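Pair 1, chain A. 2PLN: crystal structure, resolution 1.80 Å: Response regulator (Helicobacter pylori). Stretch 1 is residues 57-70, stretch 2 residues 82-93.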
# COMPACT_ATOMS: atom_id res chain seq x y z
N LEU A 57 19.08 -13.88 7.81
CA LEU A 57 18.58 -13.27 9.07
C LEU A 57 17.14 -13.67 9.39
O LEU A 57 16.82 -13.92 10.55
CB LEU A 57 18.70 -11.77 9.01
CG LEU A 57 20.14 -11.24 9.11
CD1 LEU A 57 20.15 -9.69 8.99
CD2 LEU A 57 20.81 -11.68 10.43
N MSE A 58 16.28 -13.70 8.38
CA MSE A 58 14.88 -14.09 8.57
C MSE A 58 14.69 -15.50 9.13
O MSE A 58 13.68 -15.79 9.76
CB MSE A 58 14.07 -13.84 7.30
CG MSE A 58 13.80 -12.37 7.14
SE MSE A 58 12.85 -12.01 5.55
CE MSE A 58 14.28 -11.86 4.45
N ASP A 59 15.69 -16.35 8.92
CA ASP A 59 15.65 -17.71 9.41
C ASP A 59 16.09 -17.82 10.85
O ASP A 59 15.77 -18.76 11.51
CB ASP A 59 16.52 -18.61 8.54
CG ASP A 59 15.84 -18.98 7.24
OD1 ASP A 59 14.59 -18.91 7.16
OD2 ASP A 59 16.47 -19.35 6.25
N ILE A 60 16.89 -16.86 11.30
CA ILE A 60 17.42 -16.94 12.66
C ILE A 60 16.84 -15.92 13.65
O ILE A 60 17.08 -16.03 14.85
CB ILE A 60 18.97 -16.90 12.66
CG1 ILE A 60 19.51 -15.59 12.07
CG2 ILE A 60 19.55 -18.10 11.89
CD1 ILE A 60 20.86 -15.15 12.65
N ARG A 61 16.15 -14.91 13.14
CA ARG A 61 15.49 -13.91 13.97
C ARG A 61 14.05 -13.79 13.50
O ARG A 61 13.75 -14.04 12.33
CB ARG A 61 16.13 -12.53 13.77
CG ARG A 61 17.61 -12.50 14.06
CD ARG A 61 18.21 -11.14 13.98
NE ARG A 61 19.65 -11.24 14.10
CZ ARG A 61 20.49 -10.31 13.70
NH1 ARG A 61 20.03 -9.20 13.14
NH2 ARG A 61 21.80 -10.50 13.85
N ASN A 62 13.18 -13.34 14.38
CA ASN A 62 11.79 -13.21 14.00
C ASN A 62 11.47 -11.76 13.66
O ASN A 62 11.43 -10.90 14.56
CB ASN A 62 10.90 -13.73 15.12
CG ASN A 62 10.98 -15.26 15.27
OD1 ASN A 62 11.07 -16.01 14.27
ND2 ASN A 62 10.95 -15.72 16.52
N TYR A 63 11.28 -11.49 12.37
CA TYR A 63 10.83 -10.18 11.89
C TYR A 63 9.33 -10.17 11.60
O TYR A 63 8.76 -11.19 11.17
CB TYR A 63 11.56 -9.81 10.61
CG TYR A 63 13.03 -9.62 10.80
CD1 TYR A 63 13.53 -8.43 11.33
CD2 TYR A 63 13.93 -10.64 10.47
CE1 TYR A 63 14.91 -8.24 11.50
CE2 TYR A 63 15.30 -10.46 10.65
CZ TYR A 63 15.77 -9.28 11.17
OH TYR A 63 17.10 -9.13 11.32
N ASP A 64 8.72 -9.00 11.76
CA ASP A 64 7.29 -8.81 11.46
C ASP A 64 7.11 -8.28 10.05
O ASP A 64 6.07 -8.47 9.44
CB ASP A 64 6.70 -7.84 12.48
CG ASP A 64 6.86 -8.35 13.91
OD1 ASP A 64 6.07 -9.24 14.31
OD2 ASP A 64 7.75 -7.96 14.69
N LEU A 65 8.15 -7.60 9.54
CA LEU A 65 8.09 -6.93 8.22
C LEU A 65 9.49 -6.82 7.62
O LEU A 65 10.47 -6.63 8.35
CB LEU A 65 7.50 -5.53 8.39
CG LEU A 65 7.21 -4.74 7.09
CD1 LEU A 65 5.99 -3.83 7.21
CD2 LEU A 65 8.46 -3.93 6.65
N VAL A 66 9.59 -6.98 6.30
CA VAL A 66 10.86 -6.76 5.58
C VAL A 66 10.55 -5.80 4.45
O VAL A 66 9.52 -5.93 3.77
CB VAL A 66 11.51 -8.07 4.98
CG1 VAL A 66 10.54 -8.88 4.09
CG2 VAL A 66 12.83 -7.75 4.23
N MSE A 67 11.43 -4.82 4.28
CA MSE A 67 11.40 -3.98 3.10
C MSE A 67 12.67 -4.21 2.30
O MSE A 67 13.78 -4.13 2.83
CB MSE A 67 11.26 -2.50 3.44
CG MSE A 67 10.99 -1.69 2.18
SE MSE A 67 10.34 0.09 2.49
CE MSE A 67 11.74 0.72 3.65
N VAL A 68 12.51 -4.52 1.02
CA VAL A 68 13.66 -4.91 0.20
C VAL A 68 13.75 -4.02 -1.03
O VAL A 68 12.75 -3.81 -1.73
CB VAL A 68 13.62 -6.42 -0.18
CG1 VAL A 68 12.27 -6.85 -0.82
CG2 VAL A 68 14.78 -6.81 -1.09
N SER A 69 14.93 -3.46 -1.24
CA SER A 69 15.33 -2.79 -2.49
C SER A 69 16.53 -3.55 -2.96
O SER A 69 17.57 -3.53 -2.30
CB SER A 69 15.77 -1.36 -2.25
OG SER A 69 14.86 -0.68 -1.44
N ASP A 70 16.37 -4.24 -4.08
CA ASP A 70 17.42 -5.05 -4.66
C ASP A 70 16.96 -5.40 -6.08
O ASP A 70 15.77 -5.46 -6.37
CB ASP A 70 17.58 -6.33 -3.87
CG ASP A 70 18.81 -7.12 -4.26
OD1 ASP A 70 18.68 -8.07 -5.07
OD2 ASP A 70 19.94 -6.86 -3.79
N GLU A 82 6.57 -17.91 0.72
CA GLU A 82 6.36 -19.34 0.88
C GLU A 82 6.89 -19.84 2.23
O GLU A 82 6.20 -20.58 2.93
CB GLU A 82 6.83 -20.18 -0.33
CG GLU A 82 8.31 -20.22 -0.65
CD GLU A 82 8.76 -21.45 -1.47
OE1 GLU A 82 8.02 -22.48 -1.49
OE2 GLU A 82 9.87 -21.39 -2.09
N LYS A 83 8.07 -19.38 2.60
CA LYS A 83 8.71 -19.84 3.84
C LYS A 83 8.21 -19.17 5.13
O LYS A 83 8.10 -19.83 6.19
CB LYS A 83 10.22 -19.70 3.74
CG LYS A 83 10.97 -20.47 4.83
CD LYS A 83 12.46 -20.47 4.58
CE LYS A 83 13.13 -21.50 5.52
NZ LYS A 83 14.56 -21.55 5.21
N HIS A 84 7.94 -17.87 5.04
CA HIS A 84 7.63 -17.01 6.17
C HIS A 84 6.33 -16.26 5.88
O HIS A 84 6.31 -15.03 5.75
CB HIS A 84 8.77 -15.99 6.37
CG HIS A 84 10.08 -16.60 6.77
ND1 HIS A 84 11.20 -16.53 5.98
CD2 HIS A 84 10.45 -17.24 7.90
CE1 HIS A 84 12.20 -17.14 6.59
NE2 HIS A 84 11.77 -17.58 7.76
N SER A 85 5.22 -17.00 5.79
CA SER A 85 4.00 -16.44 5.18
C SER A 85 3.39 -15.23 5.89
O SER A 85 2.83 -14.34 5.22
CB SER A 85 2.94 -17.53 4.97
OG SER A 85 3.18 -18.64 5.82
N SER A 86 3.50 -15.17 7.22
CA SER A 86 2.94 -14.05 7.97
C SER A 86 3.80 -12.79 7.98
O SER A 86 3.38 -11.75 8.49
CB SER A 86 2.66 -14.49 9.41
OG SER A 86 3.88 -14.86 10.01
N ILE A 87 5.01 -12.85 7.44
CA ILE A 87 5.83 -11.66 7.40
C ILE A 87 5.33 -10.74 6.28
O ILE A 87 5.05 -11.19 5.18
CB ILE A 87 7.34 -11.99 7.25
CG1 ILE A 87 7.79 -12.99 8.34
CG2 ILE A 87 8.14 -10.70 7.29
CD1 ILE A 87 9.29 -13.29 8.39
N VAL A 88 5.19 -9.46 6.60
CA VAL A 88 4.76 -8.46 5.63
C VAL A 88 5.99 -8.16 4.77
O VAL A 88 7.09 -7.96 5.30
CB VAL A 88 4.26 -7.19 6.35
CG1 VAL A 88 3.88 -6.12 5.36
CG2 VAL A 88 3.06 -7.53 7.26
N VAL A 89 5.79 -8.10 3.45
CA VAL A 89 6.86 -7.83 2.53
C VAL A 89 6.57 -6.58 1.69
O VAL A 89 5.53 -6.51 1.00
CB VAL A 89 7.08 -9.05 1.59
CG1 VAL A 89 8.14 -8.72 0.56
CG2 VAL A 89 7.41 -10.33 2.41
N LEU A 90 7.48 -5.62 1.75
CA LEU A 90 7.37 -4.35 0.98
C LEU A 90 8.52 -4.31 0.02
O LEU A 90 9.68 -4.54 0.41
CB LEU A 90 7.43 -3.12 1.90
CG LEU A 90 6.61 -3.12 3.21
CD1 LEU A 90 6.64 -1.73 3.87
CD2 LEU A 90 5.13 -3.58 2.96
N VAL A 91 8.22 -4.06 -1.24
CA VAL A 91 9.25 -3.96 -2.28
C VAL A 91 9.38 -2.48 -2.56
O VAL A 91 8.38 -1.80 -2.79
CB VAL A 91 8.80 -4.69 -3.58
CG1 VAL A 91 9.73 -4.38 -4.74
CG2 VAL A 91 8.75 -6.21 -3.35
N SER A 92 10.60 -1.98 -2.54
CA SER A 92 10.88 -0.60 -2.85
C SER A 92 11.88 -0.56 -4.04
O SER A 92 12.82 -1.37 -4.10
CB SER A 92 11.38 0.06 -1.56
OG SER A 92 12.12 1.23 -1.80
N SER A 93 11.65 0.34 -5.00
CA SER A 93 12.43 0.34 -6.27
C SER A 93 12.86 1.75 -6.72
O SER A 93 12.06 2.66 -6.74
CB SER A 93 11.61 -0.36 -7.37
OG SER A 93 12.33 -0.45 -8.60
O HOH W 1 3.95 -9.75 10.23
O HOH W 2 13.61 -3.65 -5.58

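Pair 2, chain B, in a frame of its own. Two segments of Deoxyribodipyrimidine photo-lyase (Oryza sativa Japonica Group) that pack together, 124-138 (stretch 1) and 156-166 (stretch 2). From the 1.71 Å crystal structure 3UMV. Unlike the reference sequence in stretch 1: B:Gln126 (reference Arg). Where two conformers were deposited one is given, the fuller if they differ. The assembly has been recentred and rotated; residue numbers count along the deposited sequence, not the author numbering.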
# COMPACT_ATOMS: atom_id res chain seq x y z
N LEU B 124 11.80 -17.37 -16.61
CA LEU B 124 11.82 -16.48 -17.76
C LEU B 124 13.20 -15.87 -17.98
O LEU B 124 13.72 -15.85 -19.09
CB LEU B 124 10.78 -15.37 -17.62
CG LEU B 124 10.86 -14.30 -18.72
CD1 LEU B 124 10.28 -14.84 -20.01
CD2 LEU B 124 10.12 -13.04 -18.30
N VAL B 125 13.80 -15.39 -16.90
CA VAL B 125 15.11 -14.76 -16.97
C VAL B 125 16.12 -15.68 -17.65
O VAL B 125 16.96 -15.24 -18.45
CB VAL B 125 15.60 -14.33 -15.56
CG1 VAL B 125 17.10 -14.06 -15.57
CG2 VAL B 125 14.84 -13.10 -15.08
N GLN B 126 16.02 -16.98 -17.37
CA GLN B 126 16.95 -17.96 -17.95
C GLN B 126 16.65 -18.29 -19.42
O GLN B 126 17.57 -18.45 -20.21
CB GLN B 126 17.01 -19.23 -17.10
CG GLN B 126 17.73 -19.01 -15.78
CD GLN B 126 17.69 -20.21 -14.87
OE1 GLN B 126 16.91 -20.25 -13.92
NE2 GLN B 126 18.55 -21.19 -15.14
N ARG B 127 15.37 -18.39 -19.78
CA ARG B 127 14.99 -18.64 -21.17
C ARG B 127 15.48 -17.51 -22.07
O ARG B 127 15.94 -17.74 -23.19
CB ARG B 127 13.47 -18.79 -21.32
CG ARG B 127 12.88 -20.07 -20.77
CD ARG B 127 11.48 -20.33 -21.34
NE ARG B 127 10.54 -19.24 -21.06
CZ ARG B 127 9.85 -19.14 -19.93
NH1 ARG B 127 9.01 -18.13 -19.74
NH2 ARG B 127 10.02 -20.05 -18.97
N LEU B 128 15.36 -16.28 -21.58
CA LEU B 128 15.70 -15.09 -22.35
C LEU B 128 17.20 -14.84 -22.38
O LEU B 128 17.67 -14.00 -23.15
CB LEU B 128 15.02 -13.86 -21.74
CG LEU B 128 13.51 -13.74 -21.74
CD1 LEU B 128 13.10 -12.44 -21.02
CD2 LEU B 128 12.97 -13.80 -23.15
N GLY B 129 17.93 -15.53 -21.51
CA GLY B 129 19.33 -15.21 -21.31
C GLY B 129 19.51 -13.78 -20.84
O GLY B 129 20.35 -13.05 -21.37
N ALA B 130 18.71 -13.38 -19.85
CA ALA B 130 18.72 -12.01 -19.34
C ALA B 130 20.05 -11.67 -18.66
O ALA B 130 20.68 -12.52 -18.04
CB ALA B 130 17.54 -11.77 -18.37
N SER B 131 20.47 -10.42 -18.80
CA SER B 131 21.68 -9.94 -18.16
C SER B 131 21.35 -9.44 -16.76
O SER B 131 22.10 -9.66 -15.82
CB SER B 131 22.28 -8.80 -18.97
OG SER B 131 21.36 -7.73 -19.08
N THR B 132 20.22 -8.76 -16.63
CA THR B 132 19.83 -8.18 -15.35
C THR B 132 18.35 -8.35 -15.04
O THR B 132 17.50 -8.18 -15.91
CB THR B 132 20.18 -6.68 -15.30
OG1 THR B 132 21.55 -6.49 -15.67
CG2 THR B 132 19.97 -6.12 -13.88
N LEU B 133 18.06 -8.70 -13.79
CA LEU B 133 16.70 -8.65 -13.27
C LEU B 133 16.59 -7.45 -12.33
O LEU B 133 17.41 -7.30 -11.43
CB LEU B 133 16.39 -9.94 -12.49
CG LEU B 133 15.08 -9.97 -11.69
CD1 LEU B 133 13.89 -10.03 -12.61
CD2 LEU B 133 15.07 -11.17 -10.74
N VAL B 134 15.59 -6.60 -12.55
CA VAL B 134 15.35 -5.47 -11.66
C VAL B 134 14.05 -5.70 -10.91
O VAL B 134 13.03 -5.95 -11.52
CB VAL B 134 15.24 -4.15 -12.43
CG1 VAL B 134 14.97 -2.99 -11.45
CG2 VAL B 134 16.51 -3.92 -13.26
N ALA B 135 14.08 -5.62 -9.58
CA ALA B 135 12.83 -5.73 -8.82
C ALA B 135 12.50 -4.40 -8.15
O ALA B 135 13.40 -3.60 -7.91
CB ALA B 135 12.92 -6.85 -7.79
N ASP B 136 11.22 -4.18 -7.85
CA ASP B 136 10.83 -3.06 -7.01
C ASP B 136 10.82 -3.48 -5.54
O ASP B 136 11.24 -4.59 -5.20
CB ASP B 136 9.52 -2.36 -7.49
CG ASP B 136 8.33 -3.33 -7.67
OD1 ASP B 136 7.52 -3.12 -8.61
OD2 ASP B 136 8.17 -4.26 -6.85
N PHE B 137 10.40 -2.58 -4.66
CA PHE B 137 10.56 -2.80 -3.22
C PHE B 137 9.28 -2.79 -2.41
O PHE B 137 8.45 -1.89 -2.54
CB PHE B 137 11.50 -1.75 -2.59
CG PHE B 137 11.45 -1.76 -1.09
CD1 PHE B 137 10.66 -0.86 -0.40
CD2 PHE B 137 12.15 -2.72 -0.37
CE1 PHE B 137 10.59 -0.88 1.00
CE2 PHE B 137 12.09 -2.76 1.02
CZ PHE B 137 11.30 -1.83 1.71
N SER B 138 9.15 -3.79 -1.55
CA SER B 138 8.12 -3.81 -0.51
C SER B 138 8.71 -4.44 0.74
O SER B 138 9.48 -5.39 0.64
CB SER B 138 6.92 -4.65 -0.95
OG SER B 138 6.09 -4.92 0.18
N ARG B 156 22.09 -19.83 -7.91
CA ARG B 156 22.49 -21.22 -8.08
C ARG B 156 22.51 -21.67 -9.54
O ARG B 156 23.37 -22.46 -9.94
CB ARG B 156 21.58 -22.12 -7.23
CG ARG B 156 21.19 -23.44 -7.88
CD ARG B 156 20.28 -24.25 -6.96
NE ARG B 156 19.11 -23.48 -6.52
CZ ARG B 156 19.05 -22.77 -5.39
NH1 ARG B 156 17.95 -22.11 -5.07
NH2 ARG B 156 20.11 -22.72 -4.59
N GLU B 157 21.58 -21.16 -10.34
CA GLU B 157 21.42 -21.62 -11.72
C GLU B 157 21.92 -20.63 -12.78
O GLU B 157 22.17 -21.02 -13.92
CB GLU B 157 19.96 -21.97 -12.00
CG GLU B 157 19.41 -23.07 -11.11
CD GLU B 157 20.20 -24.36 -11.23
OE1 GLU B 157 20.89 -24.55 -12.26
OE2 GLU B 157 20.14 -25.18 -10.29
N ALA B 158 22.07 -19.37 -12.41
CA ALA B 158 22.55 -18.35 -13.33
C ALA B 158 23.29 -17.23 -12.61
O ALA B 158 22.85 -16.07 -12.62
CB ALA B 158 21.39 -17.78 -14.14
N PRO B 159 24.44 -17.55 -11.99
CA PRO B 159 25.18 -16.59 -11.17
C PRO B 159 25.67 -15.37 -11.96
O PRO B 159 26.04 -14.35 -11.37
CB PRO B 159 26.37 -17.41 -10.65
CG PRO B 159 26.55 -18.48 -11.67
CD PRO B 159 25.16 -18.84 -12.11
N GLY B 160 25.65 -15.47 -13.28
CA GLY B 160 26.07 -14.36 -14.12
C GLY B 160 25.01 -13.28 -14.21
O GLY B 160 25.29 -12.16 -14.63
N VAL B 161 23.78 -13.62 -13.83
CA VAL B 161 22.68 -12.66 -13.91
C VAL B 161 22.73 -11.69 -12.75
O VAL B 161 22.81 -12.09 -11.58
CB VAL B 161 21.30 -13.32 -13.88
CG1 VAL B 161 20.21 -12.22 -13.78
CG2 VAL B 161 21.09 -14.19 -15.11
N ALA B 162 22.67 -10.40 -13.08
CA ALA B 162 22.69 -9.37 -12.07
C ALA B 162 21.27 -9.18 -11.52
O ALA B 162 20.29 -9.31 -12.25
CB ALA B 162 23.20 -8.07 -12.66
N VAL B 163 21.17 -8.89 -10.23
CA VAL B 163 19.86 -8.58 -9.64
C VAL B 163 19.94 -7.25 -8.90
O VAL B 163 20.76 -7.08 -7.99
CB VAL B 163 19.36 -9.69 -8.68
CG1 VAL B 163 17.95 -9.35 -8.22
CG2 VAL B 163 19.41 -11.06 -9.34
N HIS B 164 19.08 -6.30 -9.29
CA HIS B 164 19.03 -5.00 -8.64
C HIS B 164 17.64 -4.81 -8.08
O HIS B 164 16.66 -5.25 -8.68
CB HIS B 164 19.27 -3.85 -9.63
CG HIS B 164 20.63 -3.84 -10.25
ND1 HIS B 164 21.06 -2.82 -11.06
CD2 HIS B 164 21.67 -4.72 -10.18
CE1 HIS B 164 22.30 -3.06 -11.48
NE2 HIS B 164 22.68 -4.22 -10.96
N GLN B 165 17.55 -4.16 -6.93
CA GLN B 165 16.25 -3.74 -6.39
C GLN B 165 16.19 -2.22 -6.30
O GLN B 165 17.13 -1.57 -5.85
CB GLN B 165 16.02 -4.32 -5.00
CG GLN B 165 14.71 -3.88 -4.37
CD GLN B 165 14.47 -4.58 -3.06
OE1 GLN B 165 15.34 -4.61 -2.20
NE2 GLN B 165 13.29 -5.15 -2.91
N VAL B 166 15.07 -1.65 -6.72
CA VAL B 166 14.92 -0.21 -6.73
C VAL B 166 13.72 0.14 -5.86
O VAL B 166 12.66 -0.47 -6.00
CB VAL B 166 14.69 0.30 -8.18
CG1 VAL B 166 14.43 1.81 -8.17
CG2 VAL B 166 15.90 -0.03 -9.05
O HOH W 3 11.04 -6.52 -1.43

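Pair 1 and pair 2 share one backbone arrangement: in each stretch a helix ends, a short connection follows, and the chain enters a strand that pairs in parallel with its partner. The N, CA and C atoms of 14 central residues superpose with an RMSD of 0.5 Å, and the strands cross at -16° in pair 1 and -20° in pair 2. Before the second strand, both chains make a type I turn, A:His84 to A:Ile87 and B:Ala158 to B:Val161.

The hydrogen-bond ladder is the same rung for rung. It opens with A:Val88 N to A:Asp64 O (3.1 Å), matched by B:Ala162 N to B:Ser131 O (2.9 Å), and closes with A:Ser92 N to A:Val68 O (2.9 Å), matched by B:Val166 N to B:Ala135 O (2.8 Å). The register is thus the same in both pairs, although most of the side chains along it differ.

On one face, A:Leu65 and A:Val88 meet through CD1 and CG1 at 3.6 Å. Their counterparts, B:Thr132 and B:Ala162, are smaller, and OG1 of B:Thr132 lies 3.8 Å from CB of B:Ala162. The next position on this face holds A:Leu90 or B:His164. A:Leu65 CD2 packs on A:Leu90 CD1 at 4.0 Å, whereas B:Thr132 CG2 sits over the imidazole face of B:His164, 4.3 Å from the ring centroid, so a CH-pi contact replaces an aliphatic one. A:Met67, a selenomethionine, reaches A:Leu90 CB through CG at 3.8 Å and A:Ser92 CB through the same atom at 4.1 Å; the matched B:Val134 keeps the second of these contacts, its CG1 lying 3.9 Å from CG2 of B:Val166, the counterpart of A:Ser92.

The other face carries A:Val66 against A:Val89 (CG1 to CG2, 3.8 Å) and B:Leu133 against B:Val163 (CD2 to CG1, 4.2 Å). Further along, A:Val68 CG1 and A:Val91 CG2 are 4.4 Å apart. Pair 2 has B:Ala135 and B:Gln165 here, and the longer glutamine extends along the first stretch to donate from NE2 to B:Asp136 O (3.1 Å).

Before the strands, A:Ile87 and B:Val161 nearly coincide, their side-chain centres 0.4 Å apart. A:Ile87 CG1 approaches A:Tyr63 O at 3.5 Å, and B:Val161 CG2 approaches B:Ala130 O at 3.4 Å. B:Val161 CG2 also touches B:Val125 CG1 at 4.0 Å. At the position matching B:Val125, A:Met58 packs its CB 3.9 Å from CE1 of A:His84, a ring that B:Ala158 replaces with a methyl group. Pair 1 adds a salt bridge, A:Lys83 NZ to A:Asp59 OD2 at 3.1 Å, beside this histidine.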